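Local coordinates for protein catechol 1,2-dioxygenase (Pseudomonas putida, PDB 2AZQ) that probably catalyses the iron(III)-dependent intradiol cleavage of catechol by molecular oxygen, giving cis,cis-muconate in the beta-ketoadipate pathway, at residues V131-Q136 with I192-Y197; G260-V265 with R280-S285. One frame throughout, in Å; residues are numbered along the deposited sequence.

Contact 1. Residues V131-Q136 with I192-Y197. With FE (Fe (III) ion), chain B.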
loop_
_atom_site.group_PDB
_atom_site.type_symbol
_atom_site.label_atom_id
_atom_site.label_comp_id
_atom_site.label_asym_id
_atom_site.label_seq_id
_atom_site.Cartn_x
_atom_site.Cartn_y
_atom_site.Cartn_z
ATOM N N VAL A 131 -24.191 5.135 -29.045
ATOM C CA VAL A 131 -25.114 4.223 -29.667
ATOM C C VAL A 131 -26.054 3.868 -28.522
ATOM O O VAL A 131 -25.595 3.421 -27.481
ATOM C CB VAL A 131 -24.345 2.962 -30.150
ATOM C CG1 VAL A 131 -25.308 1.848 -30.584
ATOM C CG2 VAL A 131 -23.424 3.353 -31.268
ATOM N N VAL A 132 -27.352 4.121 -28.692
ATOM C CA VAL A 132 -28.330 3.766 -27.668
ATOM C C VAL A 132 -28.221 2.255 -27.565
ATOM O O VAL A 132 -28.017 1.569 -28.576
ATOM C CB VAL A 132 -29.786 4.113 -28.097
ATOM C CG1 VAL A 132 -30.798 3.472 -27.149
ATOM C CG2 VAL A 132 -29.974 5.610 -28.110
ATOM N N MET A 133 -28.325 1.743 -26.350
ATOM C CA MET A 133 -28.263 0.315 -26.122
ATOM C C MET A 133 -29.505 -0.069 -25.368
ATOM O O MET A 133 -29.832 0.581 -24.374
ATOM C CB MET A 133 -27.073 -0.048 -25.258
ATOM C CG MET A 133 -27.137 -1.479 -24.729
ATOM S SD MET A 133 -25.954 -1.775 -23.407
ATOM C CE MET A 133 -24.487 -1.370 -24.200
ATOM N N PHE A 134 -30.215 -1.092 -25.840
ATOM C CA PHE A 134 -31.400 -1.551 -25.134
ATOM C C PHE A 134 -31.009 -2.823 -24.463
ATOM O O PHE A 134 -30.630 -3.796 -25.124
ATOM C CB PHE A 134 -32.585 -1.772 -26.065
ATOM C CG PHE A 134 -33.210 -0.505 -26.516
ATOM C CD1 PHE A 134 -32.802 0.110 -27.687
ATOM C CD2 PHE A 134 -34.119 0.151 -25.692
ATOM C CE1 PHE A 134 -33.285 1.359 -28.030
ATOM C CE2 PHE A 134 -34.607 1.393 -26.015
ATOM C CZ PHE A 134 -34.190 2.007 -27.191
ATOM N N LEU A 135 -31.115 -2.799 -23.141
ATOM C CA LEU A 135 -30.733 -3.907 -22.284
ATOM C C LEU A 135 -31.940 -4.554 -21.628
ATOM O O LEU A 135 -32.709 -3.871 -20.953
ATOM C CB LEU A 135 -29.790 -3.333 -21.232
ATOM C CG LEU A 135 -28.863 -4.202 -20.401
ATOM C CD1 LEU A 135 -28.204 -5.285 -21.263
ATOM C CD2 LEU A 135 -27.804 -3.274 -19.819
ATOM N N GLN A 136 -32.143 -5.852 -21.836
ATOM C CA GLN A 136 -33.285 -6.522 -21.196
ATOM C C GLN A 136 -33.090 -8.002 -20.946
ATOM O O GLN A 136 -32.325 -8.666 -21.640
ATOM C CB GLN A 136 -34.572 -6.343 -21.996
ATOM C CG GLN A 136 -34.658 -7.151 -23.256
ATOM C CD GLN A 136 -36.005 -6.976 -23.941
ATOM O OE1 GLN A 136 -36.532 -5.855 -24.002
ATOM N NE2 GLN A 136 -36.557 -8.071 -24.486
ATOM N N ILE A 192 -26.627 3.384 -23.162
ATOM C CA ILE A 192 -25.673 3.564 -24.256
ATOM C C ILE A 192 -24.534 2.548 -24.213
ATOM O O ILE A 192 -24.086 2.123 -23.147
ATOM C CB ILE A 192 -25.046 4.980 -24.285
ATOM C CG1 ILE A 192 -24.150 5.200 -23.063
ATOM C CG2 ILE A 192 -26.145 6.036 -24.356
ATOM C CD1 ILE A 192 -23.374 6.473 -23.128
ATOM N N VAL A 193 -24.071 2.138 -25.381
ATOM C CA VAL A 193 -22.985 1.172 -25.440
ATOM C C VAL A 193 -21.764 1.760 -24.747
ATOM O O VAL A 193 -21.290 2.808 -25.133
ATOM C CB VAL A 193 -22.667 0.813 -26.904
ATOM C CG1 VAL A 193 -21.452 -0.042 -26.955
ATOM C CG2 VAL A 193 -23.863 0.099 -27.524
ATOM N N PRO A 194 -21.251 1.090 -23.707
ATOM C CA PRO A 194 -20.082 1.551 -22.948
ATOM C C PRO A 194 -18.805 1.241 -23.663
ATOM O O PRO A 194 -18.766 0.374 -24.498
ATOM C CB PRO A 194 -20.194 0.752 -21.656
ATOM C CG PRO A 194 -20.619 -0.585 -22.187
ATOM C CD PRO A 194 -21.765 -0.168 -23.127
ATOM N N SER A 195 -17.737 1.940 -23.334
ATOM C CA SER A 195 -16.471 1.643 -23.987
ATOM C C SER A 195 -15.557 0.882 -23.043
ATOM O O SER A 195 -15.698 0.948 -21.798
ATOM C CB SER A 195 -15.763 2.927 -24.420
ATOM O OG SER A 195 -16.603 3.671 -25.266
ATOM N N GLY A 196 -14.642 0.131 -23.650
ATOM C CA GLY A 196 -13.649 -0.568 -22.871
ATOM C C GLY A 196 -12.775 0.580 -22.373
ATOM O O GLY A 196 -12.879 1.719 -22.865
ATOM N N TYR A 197 -11.918 0.318 -21.401
ATOM C CA TYR A 197 -11.072 1.367 -20.871
ATOM C C TYR A 197 -9.750 0.822 -20.410
ATOM O O TYR A 197 -9.577 -0.369 -20.255
ATOM C CB TYR A 197 -11.811 2.097 -19.733
ATOM C CG TYR A 197 -12.446 1.209 -18.680
ATOM C CD1 TYR A 197 -11.695 0.706 -17.595
ATOM C CD2 TYR A 197 -13.798 0.858 -18.773
ATOM C CE1 TYR A 197 -12.281 -0.136 -16.624
ATOM C CE2 TYR A 197 -14.397 0.021 -17.818
ATOM C CZ TYR A 197 -13.637 -0.483 -16.748
ATOM O OH TYR A 197 -14.211 -1.392 -15.873
HETATM FE FE FE B . -15.625 -1.901 -14.904
#
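V131 and V193 meet because V131 carries CG1 anti to its backbone N (chi1 169°), beside the carbonyl carbon, while V193 holds CG2 anti to its own carbonyl carbon. The two isopropyl groups run alongside each other, and CG1 of V131 comes 3.8 Å from CG2 of V193. In the beta-sheet of the intradiol dioxygenase domain, this is where strand 132-140 parts from strand 186-192. V132 and I192 form an antiparallel non-hydrogen-bonded pair, CA to CA 4.3 Å, with diverging side chains. The last tie is the hydrogen bond from V193 N to V131 O, 2.9 Å long and nearly straight at 163°. The same oxygen takes a CA-H...O contact from I192 CA at 3.2 Å, so one carbonyl serves two neighbouring residues of the departing chain. M133 reaches the departing chain beside this bond: its side chain runs out extended and then bends at the sulfur (chi3 -58°), bringing the methyl CE to 3.7 Å from V193 CG2. F240 of strand 234-240 touches both M133 and P194. Beyond the proline, S195 OG hydrogen-bonds to T159 O, and the chain then enters the active site. There Y197 joins Y163, H221 and H223 around the ferric ion, which lies in the plane of the Y197 ring, 1.8 Å from its OH.

Contact 2. Residues G260-V265 with R280-S285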
loop_
_atom_site.group_PDB
_atom_site.type_symbol
_atom_site.label_atom_id
_atom_site.label_comp_id
_atom_site.label_asym_id
_atom_site.label_seq_id
_atom_site.Cartn_x
_atom_site.Cartn_y
_atom_site.Cartn_z
ATOM N N GLY A 260 -22.126 -11.243 -23.812
ATOM C CA GLY A 260 -23.377 -10.769 -24.345
ATOM C C GLY A 260 -23.269 -10.717 -25.849
ATOM O O GLY A 260 -22.231 -10.364 -26.405
ATOM N N GLU A 261 -24.343 -11.101 -26.517
ATOM C CA GLU A 261 -24.369 -11.084 -27.968
ATOM C C GLU A 261 -25.160 -9.830 -28.327
ATOM O O GLU A 261 -26.368 -9.731 -28.088
ATOM C CB GLU A 261 -25.052 -12.345 -28.496
ATOM C CG GLU A 261 -24.830 -12.580 -29.967
ATOM C CD GLU A 261 -23.340 -12.607 -30.318
ATOM O OE1 GLU A 261 -22.604 -13.437 -29.707
ATOM O OE2 GLU A 261 -22.923 -11.799 -31.203
ATOM N N LEU A 262 -24.459 -8.858 -28.876
ATOM C CA LEU A 262 -25.086 -7.614 -29.214
ATOM C C LEU A 262 -25.625 -7.649 -30.643
ATOM O O LEU A 262 -24.983 -8.186 -31.544
ATOM C CB LEU A 262 -24.067 -6.499 -29.031
ATOM C CG LEU A 262 -24.615 -5.119 -29.362
ATOM C CD1 LEU A 262 -25.739 -4.772 -28.375
ATOM C CD2 LEU A 262 -23.490 -4.105 -29.290
ATOM N N ARG A 263 -26.819 -7.088 -30.835
ATOM C CA ARG A 263 -27.455 -7.058 -32.153
ATOM C C ARG A 263 -27.743 -5.625 -32.547
ATOM O O ARG A 263 -28.373 -4.873 -31.791
ATOM C CB ARG A 263 -28.763 -7.864 -32.151
ATOM C CG ARG A 263 -28.626 -9.142 -31.364
ATOM C CD ARG A 263 -29.801 -10.112 -31.518
ATOM N NE ARG A 263 -29.860 -11.056 -30.384
ATOM C CZ ARG A 263 -30.557 -12.197 -30.348
ATOM N NH1 ARG A 263 -31.286 -12.584 -31.408
ATOM N NH2 ARG A 263 -30.542 -12.936 -29.231
ATOM N N PHE A 264 -27.264 -5.251 -33.729
ATOM C CA PHE A 264 -27.488 -3.913 -34.234
ATOM C C PHE A 264 -28.681 -3.776 -35.168
ATOM O O PHE A 264 -28.841 -4.536 -36.121
ATOM C CB PHE A 264 -26.234 -3.404 -34.917
ATOM C CG PHE A 264 -25.120 -3.144 -33.969
ATOM C CD1 PHE A 264 -24.201 -4.133 -33.657
ATOM C CD2 PHE A 264 -25.010 -1.904 -33.338
ATOM C CE1 PHE A 264 -23.181 -3.889 -32.726
ATOM C CE2 PHE A 264 -23.994 -1.652 -32.405
ATOM C CZ PHE A 264 -23.082 -2.642 -32.101
ATOM N N VAL A 265 -29.525 -2.797 -34.877
ATOM C CA VAL A 265 -30.701 -2.525 -35.685
ATOM C C VAL A 265 -30.441 -1.197 -36.424
ATOM O O VAL A 265 -30.200 -0.178 -35.784
ATOM C CB VAL A 265 -31.950 -2.449 -34.767
ATOM C CG1 VAL A 265 -33.162 -2.038 -35.539
ATOM C CG2 VAL A 265 -32.203 -3.806 -34.154
ATOM N N ARG A 280 -29.399 3.802 -36.144
ATOM C CA ARG A 280 -28.737 2.684 -35.437
ATOM C C ARG A 280 -28.824 2.677 -33.909
ATOM O O ARG A 280 -28.853 3.725 -33.267
ATOM C CB ARG A 280 -27.266 2.624 -35.860
ATOM C CG ARG A 280 -26.407 1.565 -35.242
ATOM C CD ARG A 280 -25.187 1.388 -36.140
ATOM N NE ARG A 280 -24.136 0.563 -35.553
ATOM C CZ ARG A 280 -23.701 -0.587 -36.063
ATOM N NH1 ARG A 280 -24.227 -1.066 -37.186
ATOM N NH2 ARG A 280 -22.716 -1.248 -35.465
ATOM N N PHE A 281 -28.884 1.478 -33.343
ATOM C CA PHE A 281 -28.938 1.292 -31.903
ATOM C C PHE A 281 -28.634 -0.173 -31.607
ATOM O O PHE A 281 -28.713 -1.026 -32.498
ATOM C CB PHE A 281 -30.298 1.703 -31.347
ATOM C CG PHE A 281 -31.394 0.754 -31.655
ATOM C CD1 PHE A 281 -31.524 -0.429 -30.953
ATOM C CD2 PHE A 281 -32.304 1.039 -32.648
ATOM C CE1 PHE A 281 -32.539 -1.311 -31.231
ATOM C CE2 PHE A 281 -33.327 0.155 -32.933
ATOM C CZ PHE A 281 -33.442 -1.029 -32.216
ATOM N N ALA A 282 -28.257 -0.465 -30.365
ATOM C CA ALA A 282 -27.900 -1.823 -29.995
ATOM C C ALA A 282 -28.989 -2.440 -29.178
ATOM O O ALA A 282 -29.788 -1.736 -28.570
ATOM C CB ALA A 282 -26.592 -1.825 -29.219
ATOM N N GLU A 283 -29.028 -3.767 -29.210
ATOM C CA GLU A 283 -29.994 -4.552 -28.449
ATOM C C GLU A 283 -29.254 -5.719 -27.875
ATOM O O GLU A 283 -28.488 -6.391 -28.563
ATOM C CB GLU A 283 -31.133 -5.063 -29.318
ATOM C CG GLU A 283 -32.038 -3.965 -29.788
ATOM C CD GLU A 283 -33.256 -4.487 -30.506
ATOM O OE1 GLU A 283 -34.042 -3.646 -30.994
ATOM O OE2 GLU A 283 -33.428 -5.727 -30.579
ATOM N N LEU A 284 -29.490 -5.958 -26.603
ATOM C CA LEU A 284 -28.813 -7.021 -25.905
ATOM C C LEU A 284 -29.750 -7.612 -24.844
ATOM O O LEU A 284 -30.397 -6.894 -24.058
ATOM C CB LEU A 284 -27.520 -6.444 -25.298
ATOM C CG LEU A 284 -26.652 -7.266 -24.337
ATOM C CD1 LEU A 284 -26.314 -8.634 -24.922
ATOM C CD2 LEU A 284 -25.393 -6.476 -24.045
ATOM N N SER A 285 -29.866 -8.932 -24.851
ATOM C CA SER A 285 -30.730 -9.583 -23.876
ATOM C C SER A 285 -29.899 -10.610 -23.135
ATOM O O SER A 285 -29.152 -11.383 -23.729
ATOM C CB SER A 285 -31.916 -10.256 -24.555
ATOM O OG SER A 285 -31.472 -11.345 -25.332
#
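An antiparallel strand pairing in the sheet of the catalytic domain sets R263, F264 and V265 against E283, A282 and F281, with 259-265 lying alongside 281-289. R263 and E283 exchange two backbone hydrogen bonds, both 2.9 Å: R263 N to E283 O is nearly straight, E283 N to R263 O bent (133°). V265 and F281 repeat the exchange two residues on, with V265 N to F281 O at 3.1 Å. Between them F264 and A282 form the non-hydrogen-bonded pair, CA to CA 4.7 Å. The two strands thus make a beta hairpin with a long connection, since the 14 residues joining the segments contain neither helix nor strand. Its two faces differ. On the side of F264 and A282, F264 holds CG anti to its carbonyl carbon (chi1 -69°), and the extended R280 chain brings its guanidinium flat onto the ring, planes 16° apart, in an off-centre cation-pi stack; CZ is 3.8 Å from the ring centroid and NH2 lies over the centre. On the side of R263 and E283, V265 CB makes a CH-pi contact over the F281 ring face, 3.7 Å from its centroid. E283 OE1 forms a salt bridge with R274, and F281 meets the F134 ring edge-to-face.

Contacts 1 and 2 share one sheet and meet through segment 280-285, whose strand runs between strands 132-140 and 259-265. Two probable backbone hydrogen bonds join them, V132 O to A282 N at 2.7 Å and F134 N to A282 O at 2.8 Å. Strand 281-289 is parallel to 132-140 but antiparallel to 259-265. Contact 1 is small and largely aliphatic, a single bridge at the point where a chain leaves the sheet for the metal site; M133, I192 and P194 are buried and none of its touching residues is exposed. Contact 2 is a longer ladder that buries more than twice the surface; five of its residues are exposed, R263, F264 and R280 among them, while F281, A282 and L284 are buried.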